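Insulinase family protease (Yersinia pestis, PDB 3GO9) probably cleaves peptide bonds as a protease of the insulinase (M16) family. Local coordinates at residues L299-K304 / F365-T370. Numbering follows the deposited sequence. Where two conformers were deposited one is given.
Sequences LFWHIK and FDALMT. With ZN (zinc ion), chain D.
The indole of Trp301 presents one face to Leu368, whose CD1 hangs 4.3 Å above the ring plane, offset toward the rim, while CB of Leu368 comes 4.2 Å from CH2 at the far end of the benzo ring. Beside it, the methyl CB of Ala367 approaches Trp301 CZ2 obliquely at 4.3 Å. With CG anti to the backbone N (chi1 169°), the Trp301 ring extends away from its own helix and reaches across to the other, whose nearest CA, that of Leu368, lies 8.8 Å from the CA of Trp301. The contact between the two segments is small, burying 142 Å² in all, and apolar; no hydrogen bond crosses it, and Trp301 alone carries the 299-304 side. One residue on, His302 turns to another side of the helix, where its NE2 binds a zinc ion at 2.0 Å; Glu351 and a water also bind the metal. In the inactive-domain part of this M16 protein, helices 283-309 and 362-377 meet here: Trp301 also touches Glu364 and Gln371, and Leu368 touches Leu294 and Ala298. Leu368 packs as well on Leu427 of helix 424-435, and the zinc links His302 to helix 341-358.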
loop_
_atom_site.group_PDB
_atom_site.type_symbol
_atom_site.label_atom_id
_atom_site.label_comp_id
_atom_site.label_asym_id
_atom_site.label_seq_id
_atom_site.Cartn_x
_atom_site.Cartn_y
_atom_site.Cartn_z
ATOM N N LEU A 299 3.534 14.193 17.195
ATOM C CA LEU A 299 2.524 13.924 18.179
ATOM C C LEU A 299 2.687 12.500 18.646
ATOM O O LEU A 299 2.628 12.244 19.859
ATOM C CB LEU A 299 1.149 14.227 17.635
ATOM C CG LEU A 299 0.063 13.238 17.310
ATOM C CD1 LEU A 299 0.032 12.012 18.171
ATOM C CD2 LEU A 299 -1.214 14.011 17.460
ATOM N N PHE A 300 2.960 11.577 17.728
ATOM C CA PHE A 300 3.058 10.197 18.165
ATOM C C PHE A 300 4.293 9.998 19.003
ATOM O O PHE A 300 4.289 9.339 20.065
ATOM C CB PHE A 300 3.059 9.212 17.027
ATOM C CG PHE A 300 2.955 7.822 17.513
ATOM C CD1 PHE A 300 1.813 7.418 18.219
ATOM C CD2 PHE A 300 3.998 6.940 17.355
ATOM C CE1 PHE A 300 1.706 6.156 18.703
ATOM C CE2 PHE A 300 3.874 5.636 17.843
ATOM C CZ PHE A 300 2.711 5.258 18.499
ATOM N N TRP A 301 5.360 10.617 18.542
ATOM C CA TRP A 301 6.614 10.634 19.230
ATOM C C TRP A 301 6.485 11.165 20.680
ATOM O O TRP A 301 6.985 10.550 21.615
ATOM C CB TRP A 301 7.545 11.501 18.406
ATOM C CG TRP A 301 8.765 11.863 19.028
ATOM C CD1 TRP A 301 9.841 11.066 19.239
ATOM C CD2 TRP A 301 9.125 13.176 19.506
ATOM N NE1 TRP A 301 10.845 11.790 19.830
ATOM C CE2 TRP A 301 10.432 13.086 20.004
ATOM C CE3 TRP A 301 8.461 14.418 19.555
ATOM C CZ2 TRP A 301 11.097 14.178 20.569
ATOM C CZ3 TRP A 301 9.121 15.497 20.110
ATOM C CH2 TRP A 301 10.431 15.369 20.613
ATOM N N HIS A 302 5.778 12.275 20.828
ATOM C CA HIS A 302 5.612 12.927 22.130
ATOM C C HIS A 302 4.813 12.041 23.075
ATOM O O HIS A 302 5.194 11.890 24.242
ATOM C CB HIS A 302 4.849 14.200 21.970
ATOM C CG HIS A 302 4.571 14.890 23.252
ATOM N ND1 HIS A 302 5.497 15.702 23.853
ATOM C CD2 HIS A 302 3.470 14.914 24.040
ATOM C CE1 HIS A 302 4.996 16.163 24.990
ATOM N NE2 HIS A 302 3.772 15.693 25.132
ATOM N N ILE A 303 3.705 11.501 22.582
ATOM C CA ILE A 303 2.848 10.619 23.412
ATOM C C ILE A 303 3.644 9.380 23.809
ATOM O O ILE A 303 3.606 8.969 24.976
ATOM C CB ILE A 303 1.498 10.262 22.773
ATOM C CG1 ILE A 303 0.655 11.516 22.475
ATOM C CG2 ILE A 303 0.692 9.292 23.689
ATOM C CD1 ILE A 303 -0.535 11.224 21.598
ATOM N N LYS A 304 4.403 8.795 22.884
ATOM C CA LYS A 304 5.208 7.641 23.226
ATOM C C LYS A 304 6.192 7.944 24.315
ATOM O O LYS A 304 6.379 7.112 25.206
ATOM C CB LYS A 304 6.001 7.145 22.014
ATOM C CG LYS A 304 5.188 6.397 21.014
ATOM C CD LYS A 304 6.074 5.366 20.289
ATOM C CE LYS A 304 7.385 5.959 19.722
ATOM N NZ LYS A 304 8.531 5.856 20.700
ATOM N N PHE A 365 10.928 20.382 20.142
ATOM C CA PHE A 365 11.152 20.694 18.710
ATOM C C PHE A 365 12.595 20.544 18.290
ATOM O O PHE A 365 12.892 19.881 17.315
ATOM C CB PHE A 365 10.626 22.080 18.399
ATOM C CG PHE A 365 10.764 22.501 16.962
ATOM C CD1 PHE A 365 9.825 22.102 16.010
ATOM C CD2 PHE A 365 11.786 23.321 16.563
ATOM C CE1 PHE A 365 9.947 22.538 14.683
ATOM C CE2 PHE A 365 11.871 23.723 15.246
ATOM C CZ PHE A 365 10.943 23.333 14.338
ATOM N N ASP A 366 13.515 21.121 19.045
ATOM C CA ASP A 366 14.927 21.029 18.706
ATOM C C ASP A 366 15.419 19.574 18.707
ATOM O O ASP A 366 16.190 19.195 17.822
ATOM C CB ASP A 366 15.751 21.889 19.693
ATOM C CG ASP A 366 15.486 23.396 19.542
ATOM O OD1 ASP A 366 14.795 23.831 18.607
ATOM O OD2 ASP A 366 15.970 24.184 20.368
ATOM N N ALA A 367 14.942 18.767 19.671
ATOM C CA ALA A 367 15.223 17.329 19.723
ATOM C C ALA A 367 14.734 16.600 18.461
ATOM O O ALA A 367 15.478 15.802 17.826
ATOM C CB ALA A 367 14.576 16.679 20.998
ATOM N N LEU A 368 13.483 16.896 18.118
ATOM C CA LEU A 368 12.857 16.334 16.937
ATOM C C LEU A 368 13.658 16.679 15.692
ATOM O O LEU A 368 13.961 15.779 14.868
ATOM C CB LEU A 368 11.408 16.805 16.830
ATOM C CG LEU A 368 10.586 16.266 15.641
ATOM C CD1 LEU A 368 10.399 14.766 15.687
ATOM C CD2 LEU A 368 9.252 16.983 15.580
HETATM N N MSE A 369 14.019 17.954 15.541
HETATM C CA MSE A 369 14.686 18.368 14.327
HETATM C C MSE A 369 16.110 17.801 14.227
HETATM O O MSE A 369 16.547 17.452 13.148
HETATM C CB MSE A 369 14.605 19.892 14.178
HETATM C CG MSE A 369 13.144 20.399 14.321
HETATM SE SE MSE A 369 11.987 19.585 12.975
HETATM C CE MSE A 369 12.824 20.813 11.714
ATOM N N THR A 370 16.821 17.674 15.354
ATOM C CA THR A 370 18.121 16.969 15.336
ATOM C C THR A 370 17.950 15.528 14.799
ATOM O O THR A 370 18.752 15.027 13.976
ATOM C CB THR A 370 18.756 16.988 16.770
ATOM O OG1 THR A 370 19.029 18.344 17.127
ATOM C CG2 THR A 370 20.049 16.192 16.848
HETATM ZN ZN ZN D . 2.453 15.842 26.666
HETATM O O HOH W 1 1.531 17.602 26.605
#